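Local coordinates for 2-methyl-aconitate isomerase (Shewanella oneidensis, PDB 5K87), which catalyses the cis-trans isomerisation of 2-methyl-aconitate in the 2-methylcitrate cycle of propionate breakdown, through base-catalysed proton abstraction and rotation about the C2-C3 bond, at residues A16-M19 with S24-V27; G26-L31 with T113-A118; K291-A294 with T300-A303; A352-F355 with G360-R363. The protein carries 1 engineered substitution. All blocks are in the same frame, centred on the assembly; numbering follows the deposited sequence. Where two conformers were deposited one is given.

Contact 1: residues A16-M19 with S24-V27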
# COMPACT_ATOMS: atom_id res chain seq x y z
N ALA A 16 -10.65 -16.09 -2.29
CA ALA A 16 -10.45 -14.83 -2.97
C ALA A 16 -9.17 -14.84 -3.78
O ALA A 16 -8.27 -15.66 -3.55
CB ALA A 16 -10.42 -13.68 -1.96
N THR A 17 -9.10 -13.92 -4.73
CA THR A 17 -7.90 -13.75 -5.53
C THR A 17 -7.52 -12.27 -5.53
O THR A 17 -8.37 -11.41 -5.80
CB THR A 17 -8.13 -14.20 -6.97
OG1 THR A 17 -8.61 -15.55 -6.97
CG2 THR A 17 -6.85 -14.14 -7.76
N TYR A 18 -6.27 -11.98 -5.25
CA TYR A 18 -5.75 -10.63 -5.24
C TYR A 18 -5.03 -10.42 -6.57
O TYR A 18 -4.12 -11.20 -6.92
CB TYR A 18 -4.81 -10.50 -4.06
CG TYR A 18 -4.17 -9.15 -3.81
CD1 TYR A 18 -4.94 -8.00 -3.66
CD2 TYR A 18 -2.80 -9.06 -3.66
CE1 TYR A 18 -4.32 -6.78 -3.38
CE2 TYR A 18 -2.19 -7.86 -3.39
CZ TYR A 18 -2.95 -6.73 -3.25
OH TYR A 18 -2.30 -5.56 -2.97
N MET A 19 -5.47 -9.43 -7.35
CA MET A 19 -5.00 -9.25 -8.72
C MET A 19 -4.60 -7.82 -8.99
O MET A 19 -5.17 -6.88 -8.41
CB MET A 19 -6.08 -9.61 -9.74
CG MET A 19 -6.63 -11.01 -9.59
SD MET A 19 -7.76 -11.46 -10.92
CE MET A 19 -6.68 -11.45 -12.35
N SER A 24 -4.10 -0.78 -11.14
CA SER A 24 -4.79 -0.94 -9.86
C SER A 24 -4.65 -2.35 -9.30
O SER A 24 -4.37 -3.29 -10.05
CB SER A 24 -6.27 -0.62 -10.02
OG SER A 24 -6.42 0.67 -10.59
N LYS A 25 -4.89 -2.49 -8.00
CA LYS A 25 -4.94 -3.81 -7.35
C LYS A 25 -6.25 -3.94 -6.62
O LYS A 25 -6.70 -2.99 -5.97
CB LYS A 25 -3.80 -3.98 -6.34
CG LYS A 25 -2.41 -3.96 -6.95
CD LYS A 25 -1.34 -4.42 -5.96
CE LYS A 25 -1.04 -3.39 -4.88
NZ LYS A 25 0.10 -3.88 -4.04
N GLY A 26 -6.85 -5.12 -6.68
CA GLY A 26 -8.09 -5.36 -5.98
C GLY A 26 -8.23 -6.80 -5.52
O GLY A 26 -7.52 -7.69 -5.99
N VAL A 27 -9.16 -7.00 -4.60
CA VAL A 27 -9.50 -8.33 -4.11
C VAL A 27 -10.78 -8.77 -4.81
O VAL A 27 -11.81 -8.08 -4.77
CB VAL A 27 -9.69 -8.35 -2.58
CG1 VAL A 27 -9.95 -9.77 -2.11
CG2 VAL A 27 -8.48 -7.75 -1.87
O HOH W 1 -0.31 -5.43 -1.62

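Contact 2: residues G26-L31 with T113-A118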
# COMPACT_ATOMS: atom_id res chain seq x y z
N GLY A 26 -6.85 -5.12 -6.68
CA GLY A 26 -8.09 -5.36 -5.98
C GLY A 26 -8.23 -6.80 -5.52
O GLY A 26 -7.52 -7.69 -5.99
N VAL A 27 -9.16 -7.00 -4.60
CA VAL A 27 -9.50 -8.33 -4.11
C VAL A 27 -10.78 -8.77 -4.81
O VAL A 27 -11.81 -8.08 -4.77
CB VAL A 27 -9.69 -8.35 -2.58
CG1 VAL A 27 -9.95 -9.77 -2.11
CG2 VAL A 27 -8.48 -7.75 -1.87
N PHE A 28 -10.70 -9.94 -5.45
CA PHE A 28 -11.76 -10.49 -6.29
C PHE A 28 -12.42 -11.69 -5.64
O PHE A 28 -11.72 -12.57 -5.11
CB PHE A 28 -11.17 -10.96 -7.62
CG PHE A 28 -10.77 -9.85 -8.54
CD1 PHE A 28 -9.72 -9.01 -8.22
CD2 PHE A 28 -11.44 -9.64 -9.73
CE1 PHE A 28 -9.36 -7.97 -9.06
CE2 PHE A 28 -11.08 -8.60 -10.59
CZ PHE A 28 -10.04 -7.76 -10.24
N PHE A 29 -13.74 -11.74 -5.69
CA PHE A 29 -14.52 -12.84 -5.15
C PHE A 29 -15.52 -13.35 -6.17
O PHE A 29 -16.16 -12.55 -6.88
CB PHE A 29 -15.37 -12.37 -3.96
CG PHE A 29 -14.58 -11.74 -2.84
CD1 PHE A 29 -14.12 -12.50 -1.78
CD2 PHE A 29 -14.34 -10.38 -2.83
CE1 PHE A 29 -13.42 -11.91 -0.74
CE2 PHE A 29 -13.64 -9.79 -1.80
CZ PHE A 29 -13.18 -10.56 -0.75
N ARG A 30 -15.70 -14.66 -6.22
CA ARG A 30 -16.88 -15.24 -6.84
C ARG A 30 -18.01 -15.09 -5.85
O ARG A 30 -17.83 -15.36 -4.66
CB ARG A 30 -16.72 -16.74 -7.04
CG ARG A 30 -15.86 -17.21 -8.17
CD ARG A 30 -16.19 -18.68 -8.52
NE ARG A 30 -16.15 -19.53 -7.33
CZ ARG A 30 -16.33 -20.84 -7.32
NH1 ARG A 30 -16.57 -21.49 -8.46
NH2 ARG A 30 -16.26 -21.51 -6.18
N LEU A 31 -19.18 -14.70 -6.34
CA LEU A 31 -20.35 -14.52 -5.48
C LEU A 31 -20.61 -15.73 -4.60
O LEU A 31 -20.82 -15.60 -3.39
CB LEU A 31 -21.57 -14.22 -6.35
CG LEU A 31 -22.90 -14.08 -5.62
CD1 LEU A 31 -22.89 -12.87 -4.70
CD2 LEU A 31 -24.03 -13.97 -6.62
N THR A 113 -11.01 -4.10 -15.26
CA THR A 113 -11.79 -4.83 -16.25
C THR A 113 -11.03 -6.00 -16.90
O THR A 113 -11.58 -7.08 -17.09
CB THR A 113 -12.37 -3.86 -17.31
OG1 THR A 113 -13.40 -3.07 -16.71
CG2 THR A 113 -12.95 -4.63 -18.47
N ALA A 114 -9.75 -5.80 -17.22
CA ALA A 114 -8.95 -6.91 -17.76
C ALA A 114 -8.85 -8.07 -16.77
O ALA A 114 -8.89 -9.24 -17.15
CB ALA A 114 -7.56 -6.42 -18.14
N ALA A 115 -8.69 -7.74 -15.49
CA ALA A 115 -8.64 -8.75 -14.45
C ALA A 115 -9.98 -9.44 -14.27
O ALA A 115 -10.02 -10.64 -13.97
CB ALA A 115 -8.14 -8.15 -13.14
N VAL A 116 -11.08 -8.72 -14.46
CA VAL A 116 -12.41 -9.33 -14.43
C VAL A 116 -12.52 -10.43 -15.48
O VAL A 116 -13.00 -11.52 -15.20
CB VAL A 116 -13.51 -8.26 -14.64
CG1 VAL A 116 -14.84 -8.91 -14.96
CG2 VAL A 116 -13.60 -7.37 -13.41
N GLY A 117 -12.07 -10.13 -16.70
CA GLY A 117 -12.13 -11.11 -17.77
C GLY A 117 -11.33 -12.35 -17.43
O GLY A 117 -11.81 -13.47 -17.59
N ALA A 118 -10.10 -12.14 -16.98
CA ALA A 118 -9.23 -13.25 -16.59
C ALA A 118 -9.82 -14.07 -15.44
O ALA A 118 -9.80 -15.30 -15.48
CB ALA A 118 -7.85 -12.74 -16.23

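Contact 3: residues K291-A294 with T300-A303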
# COMPACT_ATOMS: atom_id res chain seq x y z
N LYS A 291 2.68 19.11 -23.66
CA LYS A 291 3.84 19.78 -23.11
C LYS A 291 4.73 18.68 -22.56
O LYS A 291 4.24 17.69 -22.00
CB LYS A 291 3.43 20.77 -22.01
CG LYS A 291 4.56 21.66 -21.52
CD LYS A 291 4.07 22.68 -20.50
CE LYS A 291 5.16 23.68 -20.17
NZ LYS A 291 4.74 24.67 -19.13
N SER A 292 6.04 18.83 -22.73
CA SER A 292 7.00 17.84 -22.28
C SER A 292 7.09 17.83 -20.76
O SER A 292 6.98 18.87 -20.11
CB SER A 292 8.38 18.12 -22.88
OG SER A 292 9.33 17.15 -22.49
N TYR A 293 7.29 16.64 -20.18
CA TYR A 293 7.51 16.52 -18.75
C TYR A 293 8.15 15.19 -18.39
O TYR A 293 8.07 14.22 -19.14
CB TYR A 293 6.19 16.67 -17.97
CG TYR A 293 5.18 15.58 -18.25
CD1 TYR A 293 4.36 15.65 -19.37
CD2 TYR A 293 5.03 14.49 -17.38
CE1 TYR A 293 3.43 14.66 -19.64
CE2 TYR A 293 4.10 13.49 -17.65
CZ TYR A 293 3.30 13.59 -18.78
OH TYR A 293 2.37 12.62 -19.06
N ALA A 294 8.78 15.15 -17.22
CA ALA A 294 9.27 13.91 -16.65
C ALA A 294 8.12 13.25 -15.90
O ALA A 294 7.47 13.89 -15.07
CB ALA A 294 10.44 14.16 -15.72
N THR A 300 11.01 10.70 -19.71
CA THR A 300 10.50 11.89 -20.37
C THR A 300 9.32 11.55 -21.26
O THR A 300 9.39 10.64 -22.08
CB THR A 300 11.59 12.58 -21.21
OG1 THR A 300 12.67 12.98 -20.35
CG2 THR A 300 11.02 13.81 -21.90
N VAL A 301 8.23 12.28 -21.07
CA VAL A 301 7.12 12.26 -22.01
C VAL A 301 7.28 13.50 -22.87
O VAL A 301 7.16 14.62 -22.38
CB VAL A 301 5.77 12.30 -21.28
CG1 VAL A 301 4.62 12.34 -22.27
CG2 VAL A 301 5.63 11.10 -20.35
N ALA A 302 7.57 13.31 -24.15
CA ALA A 302 7.75 14.42 -25.07
C ALA A 302 6.39 14.97 -25.52
O ALA A 302 5.44 14.21 -25.65
CB ALA A 302 8.57 13.98 -26.28
N ALA A 303 6.31 16.27 -25.76
CA ALA A 303 5.07 16.87 -26.23
C ALA A 303 4.57 16.15 -27.49
O ALA A 303 3.37 15.93 -27.65
CB ALA A 303 5.26 18.35 -26.50

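Contact 4: residues A352-F355 with G360-R363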
# COMPACT_ATOMS: atom_id res chain seq x y z
N ALA A 352 -9.08 8.70 -31.89
CA ALA A 352 -8.33 8.28 -30.72
C ALA A 352 -7.47 9.43 -30.24
O ALA A 352 -7.19 10.36 -31.01
CB ALA A 352 -7.43 7.09 -31.05
N VAL A 353 -7.07 9.37 -28.98
CA VAL A 353 -6.05 10.26 -28.45
C VAL A 353 -5.12 9.50 -27.54
O VAL A 353 -5.53 8.53 -26.87
CB VAL A 353 -6.63 11.46 -27.64
CG1 VAL A 353 -7.26 12.50 -28.57
CG2 VAL A 353 -7.61 10.99 -26.55
N ARG A 354 -3.87 9.92 -27.52
CA ARG A 354 -2.93 9.49 -26.51
C ARG A 354 -2.75 10.66 -25.58
O ARG A 354 -2.36 11.75 -26.01
CB ARG A 354 -1.59 9.09 -27.12
CG ARG A 354 -0.61 8.51 -26.11
CD ARG A 354 0.67 8.01 -26.76
NE ARG A 354 0.46 6.76 -27.48
CZ ARG A 354 0.41 5.56 -26.90
NH1 ARG A 354 0.55 5.46 -25.58
NH2 ARG A 354 0.22 4.47 -27.63
N PHE A 355 -3.04 10.47 -24.30
CA PHE A 355 -2.89 11.55 -23.35
C PHE A 355 -1.78 11.25 -22.36
O PHE A 355 -1.47 10.09 -22.07
CB PHE A 355 -4.21 11.89 -22.65
CG PHE A 355 -4.78 10.76 -21.83
CD1 PHE A 355 -4.41 10.60 -20.49
CD2 PHE A 355 -5.68 9.86 -22.38
CE1 PHE A 355 -4.94 9.56 -19.73
CE2 PHE A 355 -6.21 8.82 -21.62
CZ PHE A 355 -5.83 8.67 -20.29
N GLY A 360 2.97 8.56 -17.32
CA GLY A 360 3.30 8.33 -18.72
C GLY A 360 2.10 8.57 -19.61
O GLY A 360 1.37 9.55 -19.43
N THR A 361 1.87 7.69 -20.57
CA THR A 361 0.82 7.95 -21.55
C THR A 361 -0.17 6.80 -21.63
O THR A 361 0.11 5.69 -21.19
CB THR A 361 1.40 8.24 -22.96
OG1 THR A 361 1.86 7.02 -23.54
CG2 THR A 361 2.55 9.23 -22.88
N LEU A 362 -1.34 7.09 -22.20
CA LEU A 362 -2.39 6.09 -22.39
C LEU A 362 -3.14 6.46 -23.65
O LEU A 362 -3.58 7.61 -23.81
CB LEU A 362 -3.33 6.08 -21.18
CG LEU A 362 -4.32 4.93 -20.97
CD1 LEU A 362 -4.77 4.92 -19.51
CD2 LEU A 362 -5.52 5.00 -21.89
N ARG A 363 -3.28 5.51 -24.56
CA ARG A 363 -4.04 5.71 -25.80
C ARG A 363 -5.44 5.12 -25.65
O ARG A 363 -5.61 3.95 -25.26
CB ARG A 363 -3.34 5.03 -26.98
CG ARG A 363 -4.03 5.27 -28.31
CD ARG A 363 -3.37 4.48 -29.43
NE ARG A 363 -3.89 4.85 -30.74
CZ ARG A 363 -4.97 4.32 -31.30
NH1 ARG A 363 -5.36 4.72 -32.51
NH2 ARG A 363 -5.67 3.39 -30.66

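Contact 1: residues A16-M19 with S24-V27
Y18 swings its ring over the neighbouring strand because CG stands anti to the backbone N (chi1 -178°), and K25 meets it there with a chain that folds at chi3 (-74°). Both belong to the N-terminal beta hairpin of this DAP epimerase-like fold, formed by strands 12-21 and 24-30. M19 and G26 make the hydrogen-bonded pair: M19 N reaches G26 O at 3.0 Å, and G26 N returns a bond to M19 O, both close to straight. Y18 and V27 form the adjacent non-hydrogen-bonded pair. Here V27 splits its methyls between two neighbours: CG2 sits 4.0 Å from Y18 CD1, while CG1 takes A16 CB at 3.9 Å. The lysine chain runs obliquely past the phenol, with K25 CD 3.3 Å from Y18 OH. Its ammonium is gripped mainly by the second subunit, bonding to the carbonyls of G65 and Q62 there, so this hairpin face belongs to the dimer interface. A leucine in place of Y18 would probably leave the K25 methylenes without the ring they lie against and open a gap beside M66 of the second subunit. At the strand's start, S24 serves the substrate site, its OG hydrogen-bonded to the bound malonate. At the M19-G26 pair, M19 O also receives a CA-H contact from K25 CA at 3.3 Å.

Contact 2: residues G26-L31 with T113-A118
F28 carries this contact for its strand, pushing its ring against the first turns of helix 113-122 where A115 and V116 lie. The tight spot is the far end of the ring: F28 CZ comes within 3.5 Å of A115 CB, a close apolar touch, and A115 CB is also 3.9 Å from F28 CE2. The ring gets there because CG stands opposite the carbonyl carbon (chi1 -73°), which carries the phenyl off the strand toward the helix. A115 offers just a methyl at this point, which is consistent with the close approach of the ring to the helix. V116 is the looser neighbour. Its CG2 sits 4.0 Å from F28 CE2, and its backbone N is 3.9 Å from that same carbon, so the valine flanks the ring tip more than it presses on it. No hydrogen bond crosses between the segments, and they bury just 109 Å² together. Beyond F28 the strand drifts away from the helix toward partly exposed ground: R30 turns to a salt bridge with D33, and L31 packs on strand 75-81. Around the tight spot the core closes in, with V77, L112 and M19 against F28, M19 against A115, and L79 against V116. The helix follows directly on the segment holding C109, a probable proton donor/acceptor, and N111, which binds substrate. A central helix enclosed by strands, its N-terminal end facing the active site, is the hallmark of each lobe of the DAP epimerase fold.

Contact 3: residues K291-A294 with T300-A303
The Y293 and V301 side chains run next to each other on one face of a small antiparallel beta hairpin whose strands, 293-294 and 300-301, are two residues each. The valine sits over one face of the phenol: V301 CB is 3.9 Å from the ring centroid, a CH-pi contact displaced toward the rim. Its two methyls fork along the ring, CG1 3.7 Å from Y293 CE1 and CG2 at 3.8 Å from CZ, so the isopropyl group leans over the phenol end, CG1 overhanging the rim. The backbones of the same two residues clasp each other as the hydrogen-bonded pair. V301 N gives a short, nearly straight bond of 2.7 Å to Y293 O, and Y293 N answers with a 3.0 Å bond to V301 O. That oxygen also takes a CA-H contact from S292. Y293 can pack this way because its CG is wedged between the backbone N and the carbonyl carbon (chi1 64°), which folds the ring back beside the hairpin. Farther out, the ring is held at its polar end, where OH bonds to the carbonyl of H357, and R311 makes a cation-pi contact with it. T239 and L309 pack against the tyrosine as well, while D305 takes the backbone N of A302 where the second segment turns away. The tyrosine thus ties the peripheral hairpin to strands 308-314 and 352-357. K291 O, buried without a hydrogen-bonding partner, lies in the plane of the ring at its edge, 3.3 Å from Y293 CD1.

Contact 4: residues A352-F355 with G360-R363
A352 opens the pairing by setting CB over one face of the R363 guanidinium, 3.5 Å from NH1, in the beta hairpin of strands 352-357 and 360-371. Next comes V353, whose side chain points away, into the core against A334, while its carbonyl O accepts a CA-H contact from R363. R354 then faces R363 as a non-hydrogen-bonded pair. A bend at chi3 (-74°) brings its head group back over the partner strand, where NH1 donates to T361 OG1 at 2.9 Å with the hydroxyl tilted slightly out of the guanidinium plane. R363 CB covers a face of that same group, 3.7 Å from R354 NH2. The two arginine chains cross at about a right angle, and the planes of their head groups are 48° apart, with R354 NH2 and R363 NE kept 5.2 Å from each other. With an alanine here instead of R354, T361 OG1 would probably lose its cross-strand donor and R363 CB the flat group packed on it. F355 closes the segment on the inner side, among A327 and I330 of helix 324-334, the helix that starts at the substrate-binding G324. It exchanges two backbone hydrogen bonds with L362, F355 N to L362 O and L362 N to F355 O. L362 CB lies over the face of its ring, 3.7 Å from F355 CZ.

Overall arrangement
Contacts 1 and 2 come first along the chain and share G26 and V27 of strand 24-30. Their centres are 7 Å apart, and strand 12-21 joins them, T17 O lying 2.8 Å from F28 N. Contacts 3 and 4 follow much later, 13 Å apart between centres, and they touch where V301 packs on T361. The two groups sit far from each other, contacts 1 and 4 being about 25 Å apart between centres, yet strand 374-391 pairs with both 12-21 and 360-371 and so connects them. In keeping with the two-lobed DAP epimerase fold, helix 113-122 of contact 2 and helix 324-334 beside contact 4 begin at or just after substrate-site residues (N111; G324).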